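PDB 1YW4: succinylglutamate desuccinylase from Chromobacterium violaceum, which probably hydrolyses N-succinylglutamate to succinate and glutamate, the last step of the arginine succinyltransferase pathway, using one zinc ion per subunit. Local coordinates for residues A[21-26]-A[71-76]; A[76-81]-A[235-240]; A[151-156]-A[279-284]; A[179-184]-A[248-253]; A[307-312]-A[323-328]. All blocks are in the same frame, centred on the assembly; numbering follows the deposited sequence.

Contact 1: A[21-26]-A[71-76]; sequences WPLPGG and TDIAAG
Leu23 and Pro24 meet the last turn of helix 61-75. At the start of segment 21-26, Trp21, paired through its backbone with Ala29, starts out toward the helix, but its indole is taken up by rings of the N-terminal region: it stacks on His3 and meets Phe7, His10 and Trp31 edge-to-face. Leu23 is buried and makes the apolar contact between side chains: its CD2 lies 4.2 Å from CG2 of Ile73. CG2 of Ile73 does the touching, while its ethyl end leads away. Strand 20-23 is the outer arm of a beta hairpin with strand 27-33, and the contact lays the end of this arm against the C-terminus of a helix in the catalytic domain. Pro24 then turns its ring onto the helix end. Its CG is 3.2 Å from the carbonyl O of Ile73 and 3.9 Å from CA of Gly76, while CD stands 3.8 Å from O of Ala74. The helix finishes there in a Schellman motif: Gly76 has a positive phi of 95°, and its N bonds back to O of Ile73 at 3.1 Å. The carbonyl touched by Pro24 is thus one already used in closing the helix. Beyond Pro24, Gly25 and Gly26, both with positive phi, carry the chain round the hairpin turn toward strand 27-33.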
# COMPACT_ATOMS: atom_id res chain seq x y z
N TRP A 21 11.99 45.41 -14.40
CA TRP A 21 11.19 46.40 -13.69
C TRP A 21 11.71 46.57 -12.27
O TRP A 21 12.02 45.59 -11.59
CB TRP A 21 9.72 45.98 -13.61
CG TRP A 21 9.04 45.78 -14.91
CD1 TRP A 21 9.49 46.17 -16.14
CD2 TRP A 21 7.77 45.17 -15.12
NE1 TRP A 21 8.57 45.84 -17.11
CE2 TRP A 21 7.50 45.22 -16.51
CE3 TRP A 21 6.82 44.58 -14.27
CZ2 TRP A 21 6.32 44.72 -17.07
CZ3 TRP A 21 5.64 44.07 -14.83
CH2 TRP A 21 5.41 44.15 -16.21
N PRO A 22 11.81 47.81 -11.80
CA PRO A 22 12.30 48.03 -10.43
C PRO A 22 11.24 47.59 -9.41
O PRO A 22 10.04 47.78 -9.62
CB PRO A 22 12.56 49.53 -10.39
CG PRO A 22 11.48 50.07 -11.30
CD PRO A 22 11.52 49.09 -12.47
N LEU A 23 11.70 47.00 -8.32
CA LEU A 23 10.80 46.57 -7.25
C LEU A 23 11.14 47.32 -5.97
O LEU A 23 12.30 47.64 -5.72
CB LEU A 23 10.94 45.06 -6.99
CG LEU A 23 10.01 44.11 -7.76
CD1 LEU A 23 10.01 44.44 -9.23
CD2 LEU A 23 10.47 42.68 -7.52
N PRO A 24 10.13 47.61 -5.15
CA PRO A 24 10.38 48.33 -3.90
C PRO A 24 11.44 47.63 -3.05
O PRO A 24 11.39 46.41 -2.87
CB PRO A 24 9.00 48.37 -3.24
CG PRO A 24 8.32 47.16 -3.79
CD PRO A 24 8.73 47.19 -5.24
N GLY A 25 12.40 48.40 -2.56
CA GLY A 25 13.46 47.83 -1.75
C GLY A 25 14.74 47.64 -2.55
O GLY A 25 15.68 47.00 -2.09
N GLY A 26 14.76 48.21 -3.76
CA GLY A 26 15.93 48.10 -4.62
C GLY A 26 15.99 46.79 -5.38
O GLY A 26 16.96 46.52 -6.10
N THR A 71 1.41 41.89 -8.56
CA THR A 71 1.05 43.30 -8.54
C THR A 71 1.25 43.87 -7.13
O THR A 71 1.73 45.00 -6.98
CB THR A 71 -0.41 43.51 -8.98
OG1 THR A 71 -0.61 42.92 -10.27
CG2 THR A 71 -0.72 45.01 -9.08
N ASP A 72 0.90 43.10 -6.11
CA ASP A 72 1.08 43.57 -4.73
C ASP A 72 2.55 43.75 -4.39
O ASP A 72 2.93 44.69 -3.68
CB ASP A 72 0.42 42.62 -3.73
CG ASP A 72 -1.09 42.77 -3.71
OD1 ASP A 72 -1.59 43.80 -4.20
OD2 ASP A 72 -1.78 41.88 -3.18
N ILE A 73 3.39 42.85 -4.90
CA ILE A 73 4.82 42.94 -4.64
C ILE A 73 5.37 44.20 -5.29
O ILE A 73 6.10 44.98 -4.65
CB ILE A 73 5.57 41.70 -5.19
CG1 ILE A 73 5.15 40.46 -4.40
CG2 ILE A 73 7.08 41.92 -5.10
CD1 ILE A 73 5.87 39.20 -4.79
N ALA A 74 5.02 44.41 -6.55
CA ALA A 74 5.47 45.58 -7.29
C ALA A 74 4.88 46.87 -6.72
O ALA A 74 5.39 47.96 -6.97
CB ALA A 74 5.10 45.45 -8.76
N ALA A 75 3.80 46.74 -5.96
CA ALA A 75 3.14 47.89 -5.35
C ALA A 75 3.71 48.17 -3.96
O ALA A 75 3.60 49.28 -3.45
CB ALA A 75 1.64 47.65 -5.27
N GLY A 76 4.32 47.16 -3.35
CA GLY A 76 4.88 47.33 -2.03
C GLY A 76 3.90 46.87 -0.96
O GLY A 76 4.12 47.10 0.23

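Contact 2: A[76-81]-A[235-240]; sequences GQLALN and ALRGLL
Leu78 and Arg237 pass each other at a slant, with the forked end of the leucine laid against the aliphatic shaft of the arginine. CG of Leu78 stands anti to the backbone N (chi1 -177°), and both methyls reach the helix: CD1 lies 4.0 Å from CB of Arg237, and CD2 is 4.0 Å from its CG. The same CD2 also approaches NH1 of Arg237 at 4.0 Å. The arginine runs extended from CG to NE, and its charged end is held by two aspartates, NH1 in a salt bridge with Asp72 and NE in one with Asp233. One turn further on, Leu80 and Leu240 make a similar slanting pair, CD1 of Leu80 touching CB of Leu240 at 3.9 Å and CD2 of Leu240 at 4.0 Å. Between the backbones a single hydrogen bond forms: Asn81 N donates to Leu240 O at 2.8 Å, almost straight at 169°, using a carbonyl near the helix C-terminus. Ser241 adds to this junction, its O receiving Asn81 ND2 and its OG bonding Ala79 O. Within the zinc-dependent catalytic domain, away from the zinc site, the loop from helix 61-75 to strand 83-88 is thus fastened to the end of helix 230-241. Leu78 also packs on Ile73 of helix 61-75, while Leu236 and Leu239 cover Leu51 and Val49 of strand 48-53, and Trp179 of helix 174-181 packs against Ala235 and Leu236.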
# COMPACT_ATOMS: atom_id res chain seq x y z
N GLY A 76 4.32 47.16 -3.35
CA GLY A 76 4.88 47.33 -2.03
C GLY A 76 3.90 46.87 -0.96
O GLY A 76 4.12 47.10 0.23
N GLN A 77 2.82 46.23 -1.40
CA GLN A 77 1.78 45.73 -0.51
C GLN A 77 2.20 44.38 0.08
O GLN A 77 1.77 44.01 1.17
CB GLN A 77 0.48 45.53 -1.29
CG GLN A 77 -0.78 45.85 -0.52
CD GLN A 77 -1.28 47.25 -0.80
OE1 GLN A 77 -0.54 48.23 -0.65
NE2 GLN A 77 -2.53 47.35 -1.23
N LEU A 78 3.03 43.65 -0.66
CA LEU A 78 3.52 42.35 -0.21
C LEU A 78 5.04 42.32 -0.26
O LEU A 78 5.66 42.80 -1.22
CB LEU A 78 2.95 41.24 -1.11
CG LEU A 78 3.28 39.78 -0.78
CD1 LEU A 78 2.62 39.39 0.54
CD2 LEU A 78 2.79 38.88 -1.89
N ALA A 79 5.65 41.77 0.78
CA ALA A 79 7.10 41.69 0.86
C ALA A 79 7.60 40.39 0.23
O ALA A 79 6.93 39.36 0.30
CB ALA A 79 7.55 41.77 2.31
N LEU A 80 8.77 40.45 -0.39
CA LEU A 80 9.36 39.27 -1.03
C LEU A 80 10.73 38.97 -0.45
O LEU A 80 11.65 39.78 -0.58
CB LEU A 80 9.47 39.49 -2.54
CG LEU A 80 10.08 38.35 -3.37
CD1 LEU A 80 9.19 37.12 -3.31
CD2 LEU A 80 10.26 38.81 -4.82
N ASN A 81 10.86 37.81 0.17
CA ASN A 81 12.13 37.40 0.76
C ASN A 81 12.62 36.06 0.26
O ASN A 81 13.33 35.34 0.96
CB ASN A 81 12.02 37.39 2.29
CG ASN A 81 11.85 38.77 2.86
OD1 ASN A 81 12.78 39.58 2.83
ND2 ASN A 81 10.66 39.07 3.37
N ALA A 235 -1.37 31.06 1.88
CA ALA A 235 -0.21 30.21 2.11
C ALA A 235 0.94 30.61 1.19
O ALA A 235 2.10 30.55 1.58
CB ALA A 235 -0.59 28.76 1.88
N LEU A 236 0.60 31.04 -0.03
CA LEU A 236 1.61 31.46 -1.00
C LEU A 236 2.17 32.82 -0.61
O LEU A 236 3.39 33.02 -0.59
CB LEU A 236 1.00 31.52 -2.40
CG LEU A 236 1.64 30.69 -3.52
CD1 LEU A 236 2.15 29.36 -3.02
CD2 LEU A 236 0.59 30.50 -4.63
N ARG A 237 1.29 33.77 -0.30
CA ARG A 237 1.75 35.09 0.11
C ARG A 237 2.62 34.98 1.37
O ARG A 237 3.59 35.72 1.53
CB ARG A 237 0.56 36.02 0.37
CG ARG A 237 -0.18 36.45 -0.88
CD ARG A 237 -1.49 37.14 -0.53
NE ARG A 237 -2.20 37.62 -1.71
CZ ARG A 237 -2.01 38.81 -2.27
NH1 ARG A 237 -1.13 39.66 -1.75
NH2 ARG A 237 -2.68 39.16 -3.35
N GLY A 238 2.27 34.04 2.24
CA GLY A 238 3.04 33.85 3.47
C GLY A 238 4.40 33.25 3.19
O GLY A 238 5.38 33.52 3.89
N LEU A 239 4.46 32.41 2.17
CA LEU A 239 5.72 31.78 1.80
C LEU A 239 6.69 32.82 1.24
O LEU A 239 7.85 32.88 1.64
CB LEU A 239 5.48 30.68 0.76
CG LEU A 239 6.75 30.08 0.16
CD1 LEU A 239 7.60 29.50 1.28
CD2 LEU A 239 6.39 29.00 -0.85
N LEU A 240 6.21 33.65 0.32
CA LEU A 240 7.06 34.67 -0.28
C LEU A 240 7.54 35.71 0.73
O LEU A 240 8.69 36.13 0.69
CB LEU A 240 6.32 35.37 -1.41
CG LEU A 240 5.83 34.43 -2.52
CD1 LEU A 240 5.04 35.24 -3.53
CD2 LEU A 240 7.00 33.72 -3.17

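Contact 3: A[151-156]-A[279-284]; sequences AIRGSV and VENFTL
Arg153 and Asn281 cross at about a right angle beside an isolated beta bridge, Ser155 with Asn281, that joins a loop of the catalytic domain to the barrel-sandwich hybrid domain. From a CB directed at the partner segment, CG of Arg153 comes 3.5 Å from Val279 O, and CD lies 3.3 Å from that oxygen and 3.6 Å from Asn281 OD1. A bend at chi3 (-58°) turns NE, and at the tip NH1 donates to Val279 O at 2.9 Å, with Asp277 O as a further acceptor. The planes of the guanidinium and the Asn281 amide are 74° apart. The amide OD1 accepts from Phe310 N, while ND2 donates to a water at 3.2 Å that donates to Arg153 O. The side chain of Asn281 is about 7 Å from that of Glu214, the predicted active-site residue, which would place this seam near the catalytic centre. A type II turn from Glu280 to Thr283 brings Phe282 round, its ring edge in plane with Ser155 OG, which accepts from Phe157 N. Either side of Ser155 the backbones bond, Asn281 N to Gly154 O at 2.8 Å and Val156 N to Asn281 O at 2.9 Å, this last nearly straight.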
# COMPACT_ATOMS: atom_id res chain seq x y z
N ALA A 151 -9.60 22.26 -12.66
CA ALA A 151 -10.14 21.25 -13.58
C ALA A 151 -11.65 21.37 -13.79
O ALA A 151 -12.35 21.95 -12.98
CB ALA A 151 -9.81 19.84 -13.05
N ILE A 152 -12.13 20.81 -14.90
CA ILE A 152 -13.55 20.83 -15.23
C ILE A 152 -14.28 19.79 -14.39
O ILE A 152 -15.31 20.08 -13.79
CB ILE A 152 -13.80 20.52 -16.73
CG1 ILE A 152 -13.29 21.65 -17.61
CG2 ILE A 152 -15.30 20.29 -16.97
CD1 ILE A 152 -11.78 21.73 -17.73
N ARG A 153 -13.76 18.56 -14.36
CA ARG A 153 -14.38 17.48 -13.59
C ARG A 153 -14.14 17.73 -12.10
O ARG A 153 -13.02 18.01 -11.69
CB ARG A 153 -13.79 16.12 -13.99
CG ARG A 153 -14.37 14.91 -13.23
CD ARG A 153 -13.65 13.62 -13.59
NE ARG A 153 -13.69 13.33 -15.03
CZ ARG A 153 -14.79 12.97 -15.68
NH1 ARG A 153 -15.94 12.85 -15.04
NH2 ARG A 153 -14.73 12.73 -16.99
N GLY A 154 -15.21 17.64 -11.31
CA GLY A 154 -15.11 17.85 -9.88
C GLY A 154 -14.44 16.70 -9.16
O GLY A 154 -14.09 15.69 -9.76
N SER A 155 -14.27 16.85 -7.85
CA SER A 155 -13.61 15.81 -7.07
C SER A 155 -14.14 15.69 -5.64
O SER A 155 -14.58 16.67 -5.06
CB SER A 155 -12.11 16.09 -7.05
OG SER A 155 -11.44 15.27 -6.12
N VAL A 156 -14.08 14.49 -5.08
CA VAL A 156 -14.52 14.28 -3.70
C VAL A 156 -13.64 15.12 -2.79
O VAL A 156 -14.08 15.62 -1.76
CB VAL A 156 -14.40 12.80 -3.28
CG1 VAL A 156 -14.62 12.67 -1.77
CG2 VAL A 156 -15.42 11.96 -4.04
N VAL A 279 -18.94 11.69 -13.18
CA VAL A 279 -18.45 11.16 -11.91
C VAL A 279 -17.23 11.96 -11.42
O VAL A 279 -16.31 12.23 -12.18
CB VAL A 279 -18.07 9.66 -12.03
CG1 VAL A 279 -16.97 9.47 -13.06
CG2 VAL A 279 -17.62 9.12 -10.68
N GLU A 280 -17.25 12.33 -10.14
CA GLU A 280 -16.15 13.11 -9.56
C GLU A 280 -14.90 12.27 -9.33
O GLU A 280 -14.98 11.05 -9.14
CB GLU A 280 -16.58 13.73 -8.23
CG GLU A 280 -17.59 14.86 -8.35
CD GLU A 280 -17.99 15.45 -7.01
OE1 GLU A 280 -18.72 16.46 -7.01
OE2 GLU A 280 -17.58 14.91 -5.96
N ASN A 281 -13.74 12.92 -9.35
CA ASN A 281 -12.49 12.22 -9.11
C ASN A 281 -12.45 11.77 -7.66
O ASN A 281 -13.01 12.44 -6.78
CB ASN A 281 -11.27 13.12 -9.38
CG ASN A 281 -11.00 13.32 -10.85
OD1 ASN A 281 -10.90 12.35 -11.61
ND2 ASN A 281 -10.88 14.58 -11.27
N PHE A 282 -11.78 10.65 -7.42
CA PHE A 282 -11.63 10.05 -6.10
C PHE A 282 -12.94 9.48 -5.57
O PHE A 282 -13.09 9.27 -4.37
CB PHE A 282 -11.07 11.08 -5.11
CG PHE A 282 -9.64 11.46 -5.39
CD1 PHE A 282 -8.61 10.55 -5.20
CD2 PHE A 282 -9.33 12.74 -5.85
CE1 PHE A 282 -7.28 10.90 -5.46
CE2 PHE A 282 -8.01 13.10 -6.13
CZ PHE A 282 -6.98 12.18 -5.93
N THR A 283 -13.88 9.22 -6.47
CA THR A 283 -15.15 8.63 -6.06
C THR A 283 -14.87 7.22 -5.54
O THR A 283 -14.25 6.41 -6.23
CB THR A 283 -16.14 8.53 -7.23
OG1 THR A 283 -16.57 9.84 -7.60
CG2 THR A 283 -17.35 7.70 -6.84
N LEU A 284 -15.33 6.93 -4.33
CA LEU A 284 -15.14 5.64 -3.68
C LEU A 284 -15.90 4.51 -4.39
O LEU A 284 -17.08 4.64 -4.72
CB LEU A 284 -15.61 5.70 -2.22
CG LEU A 284 -15.40 4.46 -1.34
CD1 LEU A 284 -13.97 4.46 -0.81
CD2 LEU A 284 -16.39 4.48 -0.16
O HOH W 1 -10.86 17.49 -10.04

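Contact 4: A[179-184]-A[248-253]; sequences WLQRCG and PDLDED
The C-terminal end of helix 174-181, where Arg182 is the centre of an inverse gamma turn, sets Arg182 and Gln181 against Pro248 and Leu250 of the loop that leads from helix 230-241 to strand 257-265. Arg182 is the first residue to leave the helix. Its side chain slides past Pro248 in the opposite direction: CG of Arg182 is 3.5 Å from CG of Pro248, and a bend at chi2 (72°) swings CD round. The guanidinium presents its edge to the proline, with NH1 of Arg182 only 3.1 Å from CG of Pro248 and nearly in plane with it. Gln181 extends toward the loop and crosses Leu250 at a slant, its CB lying 4.1 Å from CD2 of Leu250 and its CD 3.6 Å from the same methyl. Leu250 also reaches Arg174, Leu177 and Ala178, so the buried leucine spans more than one turn of the helix. Its own backbone N makes a weak bond of 2.7 Å to OD2 of Asp249. Further along, Glu252 forms salt bridges with Arg174 and, across the dimer, with Arg329 of the second subunit. Loop residues thus lie along one side of a helix end, apolar at Leu250 and at the proline ring. The connection between helix 230-241 and strand 257-265 packs here on helix 174-181, which ends at Arg182 in its inverse gamma turn.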
# COMPACT_ATOMS: atom_id res chain seq x y z
N TRP A 179 2.58 21.59 5.11
CA TRP A 179 2.29 22.90 4.53
C TRP A 179 1.09 22.82 3.60
O TRP A 179 0.24 23.71 3.57
CB TRP A 179 3.49 23.40 3.74
CG TRP A 179 3.34 24.81 3.25
CD1 TRP A 179 3.59 25.94 3.96
CD2 TRP A 179 2.95 25.23 1.94
NE1 TRP A 179 3.39 27.05 3.17
CE2 TRP A 179 2.99 26.64 1.92
CE3 TRP A 179 2.57 24.55 0.77
CZ2 TRP A 179 2.67 27.39 0.78
CZ3 TRP A 179 2.25 25.29 -0.36
CH2 TRP A 179 2.30 26.70 -0.35
N LEU A 180 1.04 21.74 2.82
CA LEU A 180 -0.06 21.53 1.89
C LEU A 180 -1.35 21.34 2.67
O LEU A 180 -2.38 21.94 2.34
CB LEU A 180 0.22 20.30 1.02
CG LEU A 180 1.38 20.44 0.04
CD1 LEU A 180 1.65 19.10 -0.64
CD2 LEU A 180 1.06 21.51 -0.99
N GLN A 181 -1.29 20.51 3.71
CA GLN A 181 -2.46 20.24 4.54
C GLN A 181 -3.02 21.54 5.09
O GLN A 181 -4.19 21.87 4.86
CB GLN A 181 -2.08 19.32 5.71
CG GLN A 181 -3.27 18.80 6.49
CD GLN A 181 -2.86 18.02 7.72
OE1 GLN A 181 -3.63 17.21 8.23
NE2 GLN A 181 -1.65 18.27 8.21
N ARG A 182 -2.20 22.28 5.82
CA ARG A 182 -2.64 23.55 6.37
C ARG A 182 -2.57 24.61 5.28
O ARG A 182 -1.95 25.66 5.44
CB ARG A 182 -1.77 23.96 7.57
CG ARG A 182 -2.20 23.33 8.90
CD ARG A 182 -1.89 21.84 8.97
NE ARG A 182 -2.71 21.14 9.96
CZ ARG A 182 -2.72 21.40 11.27
NH1 ARG A 182 -1.96 22.37 11.77
NH2 ARG A 182 -3.49 20.69 12.08
N CYS A 183 -3.21 24.31 4.16
CA CYS A 183 -3.24 25.21 3.01
C CYS A 183 -4.56 25.02 2.28
O CYS A 183 -5.01 25.90 1.54
CB CYS A 183 -2.08 24.89 2.08
SG CYS A 183 -2.19 25.64 0.45
N GLY A 184 -5.17 23.86 2.49
CA GLY A 184 -6.44 23.56 1.85
C GLY A 184 -6.44 22.20 1.19
O GLY A 184 -7.50 21.61 1.00
N PRO A 248 2.77 23.92 11.19
CA PRO A 248 2.14 23.24 12.33
C PRO A 248 2.08 21.73 12.20
O PRO A 248 1.01 21.13 12.25
CB PRO A 248 0.75 23.88 12.37
CG PRO A 248 0.48 24.16 10.93
CD PRO A 248 1.78 24.76 10.48
N ASP A 249 3.25 21.11 12.05
CA ASP A 249 3.37 19.67 11.92
C ASP A 249 2.41 19.09 10.88
O ASP A 249 1.71 19.84 10.20
CB ASP A 249 3.13 19.00 13.27
CG ASP A 249 3.78 17.64 13.37
OD1 ASP A 249 3.63 16.98 14.42
OD2 ASP A 249 4.45 17.22 12.40
N LEU A 250 2.39 17.77 10.77
CA LEU A 250 1.53 17.10 9.80
C LEU A 250 0.82 15.89 10.40
O LEU A 250 1.44 14.86 10.66
CB LEU A 250 2.36 16.67 8.58
CG LEU A 250 1.73 15.86 7.42
CD1 LEU A 250 1.75 14.39 7.75
CD2 LEU A 250 0.33 16.36 7.14
N ASP A 251 -0.49 16.02 10.61
CA ASP A 251 -1.29 14.93 11.16
C ASP A 251 -1.75 14.05 10.00
O ASP A 251 -2.84 14.25 9.45
CB ASP A 251 -2.49 15.48 11.92
CG ASP A 251 -3.40 14.38 12.44
OD1 ASP A 251 -2.88 13.43 13.07
OD2 ASP A 251 -4.63 14.47 12.23
N GLU A 252 -0.92 13.08 9.65
CA GLU A 252 -1.21 12.18 8.54
C GLU A 252 -2.57 11.50 8.64
O GLU A 252 -3.06 10.94 7.66
CB GLU A 252 -0.11 11.13 8.42
CG GLU A 252 0.04 10.20 9.60
CD GLU A 252 1.15 9.17 9.40
OE1 GLU A 252 2.33 9.57 9.34
OE2 GLU A 252 0.83 7.97 9.28
N ASP A 253 -3.19 11.57 9.82
CA ASP A 253 -4.51 10.96 10.02
C ASP A 253 -5.61 11.84 9.45
O ASP A 253 -6.78 11.47 9.45
CB ASP A 253 -4.76 10.70 11.50
CG ASP A 253 -3.78 9.72 12.11
OD1 ASP A 253 -3.63 8.60 11.55
OD2 ASP A 253 -3.15 10.05 13.14

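Contact 5: A[307-312]-A[323-328]; sequences RILFPN and IVVEPA
Arg307 and Val325 exchange a pair of backbone hydrogen bonds, Arg307 N to Val325 O at 3.0 Å and Val325 N to Arg307 O at 2.9 Å. Leu309 and Ile323 do the same, Leu309 N giving to Ile323 O at 2.8 Å with a bent N-H angle of 138°, and Ile323 N giving to Leu309 O at 3.1 Å. These two hydrogen-bonded pairs, with Ile308 and Val324 as the non-hydrogen-bonded pair between them, make an antiparallel beta hairpin of strands 307-309 and 320-328 in the barrel-sandwich hybrid domain. At its sides, the backbone of Ile308 bonds with Phe282 and Thr283, and that of Val324 with Lys261 and Tyr262 of strand 257-265, so both strands are interior. Arg307, Leu309, Ile323 and Val325 share one face. Leu309 and Ile323 lie side by side there, pointing the same way. CG1 of Ile323 sits between its backbone N and carbonyl carbon (chi1 58°) and presses to 3.5 Å from CB of Leu309, closer than usual carbon contact. Leu309 CD2 meets CG1 of Val325 at 3.8 Å, and both side chains reach Leu189 of strand 187-190. CB of Arg307 packs on CG2 of Val325, while the end of the chain leads away and its NH1 bonds to Phe282 O. Phe310, its side chain some 8 Å from the zinc ion, follows the strand. Its ring takes Leu309 CG over one face, toward the rim, while CD1 of Phe310 lies 3.9 Å from CD1 of Ile323.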
# COMPACT_ATOMS: atom_id res chain seq x y z
N ARG A 307 -10.80 3.98 -5.29
CA ARG A 307 -11.52 5.14 -5.80
C ARG A 307 -11.12 5.32 -7.27
O ARG A 307 -10.03 4.92 -7.68
CB ARG A 307 -11.14 6.40 -5.01
CG ARG A 307 -11.44 6.33 -3.52
CD ARG A 307 -10.82 7.51 -2.78
NE ARG A 307 -11.17 7.53 -1.36
CZ ARG A 307 -12.28 8.06 -0.87
NH1 ARG A 307 -13.17 8.64 -1.68
NH2 ARG A 307 -12.52 8.02 0.44
N ILE A 308 -12.01 5.91 -8.05
CA ILE A 308 -11.75 6.12 -9.46
C ILE A 308 -11.10 7.50 -9.61
O ILE A 308 -11.44 8.44 -8.90
CB ILE A 308 -13.07 6.05 -10.28
CG1 ILE A 308 -12.79 5.97 -11.79
CG2 ILE A 308 -13.92 7.26 -9.97
CD1 ILE A 308 -11.92 4.78 -12.19
N LEU A 309 -10.15 7.61 -10.53
CA LEU A 309 -9.48 8.89 -10.74
C LEU A 309 -9.25 9.13 -12.23
O LEU A 309 -8.86 8.22 -12.95
CB LEU A 309 -8.14 8.90 -9.99
CG LEU A 309 -7.33 10.20 -10.02
CD1 LEU A 309 -8.16 11.34 -9.44
CD2 LEU A 309 -6.05 10.02 -9.22
N PHE A 310 -9.54 10.35 -12.67
CA PHE A 310 -9.38 10.74 -14.07
C PHE A 310 -10.05 9.81 -15.08
O PHE A 310 -9.43 9.37 -16.05
CB PHE A 310 -7.89 10.86 -14.40
CG PHE A 310 -7.16 11.82 -13.50
CD1 PHE A 310 -5.86 11.54 -13.08
CD2 PHE A 310 -7.77 12.99 -13.07
CE1 PHE A 310 -5.18 12.42 -12.24
CE2 PHE A 310 -7.11 13.87 -12.23
CZ PHE A 310 -5.81 13.59 -11.81
N PRO A 311 -11.34 9.49 -14.87
CA PRO A 311 -12.05 8.61 -15.80
C PRO A 311 -12.22 9.24 -17.19
O PRO A 311 -12.55 10.42 -17.30
CB PRO A 311 -13.39 8.39 -15.11
CG PRO A 311 -13.62 9.71 -14.45
CD PRO A 311 -12.26 10.00 -13.84
N ASN A 312 -11.99 8.46 -18.24
CA ASN A 312 -12.13 8.96 -19.61
C ASN A 312 -12.45 7.81 -20.55
O ASN A 312 -11.58 7.31 -21.27
CB ASN A 312 -10.84 9.65 -20.07
CG ASN A 312 -11.03 10.49 -21.32
OD1 ASN A 312 -11.78 10.12 -22.22
ND2 ASN A 312 -10.34 11.63 -21.38
N ILE A 323 -8.10 5.42 -13.93
CA ILE A 323 -7.19 4.78 -12.99
C ILE A 323 -7.84 4.52 -11.64
O ILE A 323 -8.50 5.40 -11.07
CB ILE A 323 -5.91 5.62 -12.78
CG1 ILE A 323 -6.27 7.01 -12.25
CG2 ILE A 323 -5.13 5.73 -14.08
CD1 ILE A 323 -5.06 7.87 -11.94
N VAL A 324 -7.66 3.31 -11.14
CA VAL A 324 -8.20 2.92 -9.84
C VAL A 324 -7.09 3.13 -8.82
O VAL A 324 -6.01 2.53 -8.93
CB VAL A 324 -8.66 1.45 -9.84
CG1 VAL A 324 -9.10 1.04 -8.44
CG2 VAL A 324 -9.81 1.26 -10.83
N VAL A 325 -7.34 3.99 -7.84
CA VAL A 325 -6.36 4.26 -6.80
C VAL A 325 -6.77 3.59 -5.50
O VAL A 325 -7.93 3.24 -5.31
CB VAL A 325 -6.22 5.79 -6.54
CG1 VAL A 325 -5.72 6.49 -7.80
CG2 VAL A 325 -7.56 6.37 -6.10
N GLU A 326 -5.79 3.42 -4.61
CA GLU A 326 -5.98 2.80 -3.30
C GLU A 326 -5.23 3.61 -2.25
O GLU A 326 -4.27 4.32 -2.57
CB GLU A 326 -5.45 1.37 -3.30
CG GLU A 326 -3.96 1.30 -3.63
CD GLU A 326 -3.41 -0.11 -3.57
OE1 GLU A 326 -2.20 -0.27 -3.79
OE2 GLU A 326 -4.19 -1.05 -3.30
N PRO A 327 -5.64 3.51 -0.99
CA PRO A 327 -5.00 4.24 0.11
C PRO A 327 -3.49 3.97 0.14
O PRO A 327 -3.04 2.87 -0.15
CB PRO A 327 -5.70 3.69 1.35
CG PRO A 327 -7.09 3.38 0.84
CD PRO A 327 -6.79 2.72 -0.49
N ALA A 328 -2.72 5.00 0.49
CA ALA A 328 -1.27 4.87 0.57
C ALA A 328 -0.82 5.30 1.95
O ALA A 328 -1.25 6.33 2.47
CB ALA A 328 -0.60 5.74 -0.50

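Contacts 1 and 2 form one end of the molecule: they share Gly76, their centres are 11 Å apart, and Ile73 packs on Leu80 between them. Contacts 3 and 5 lie on the far side of the chain's centre, 10 Å apart centre to centre; their segments 279-284 and 307-312 hold the neighbouring strands 283-284 and 307-309. There, contact 3 joins the two domains close to the predicted active site. Contact 4, centre to centre about 20 Å from contact 2 and 22 Å from contacts 3 and 5, lies off the line joining them and is nested in the loop closed by contact 3. It touches contact 2 through Trp179. Along the chain, the segments of contact 2 alternate with those of contacts 3 and 4, whereas the hairpin of contact 5 closes last.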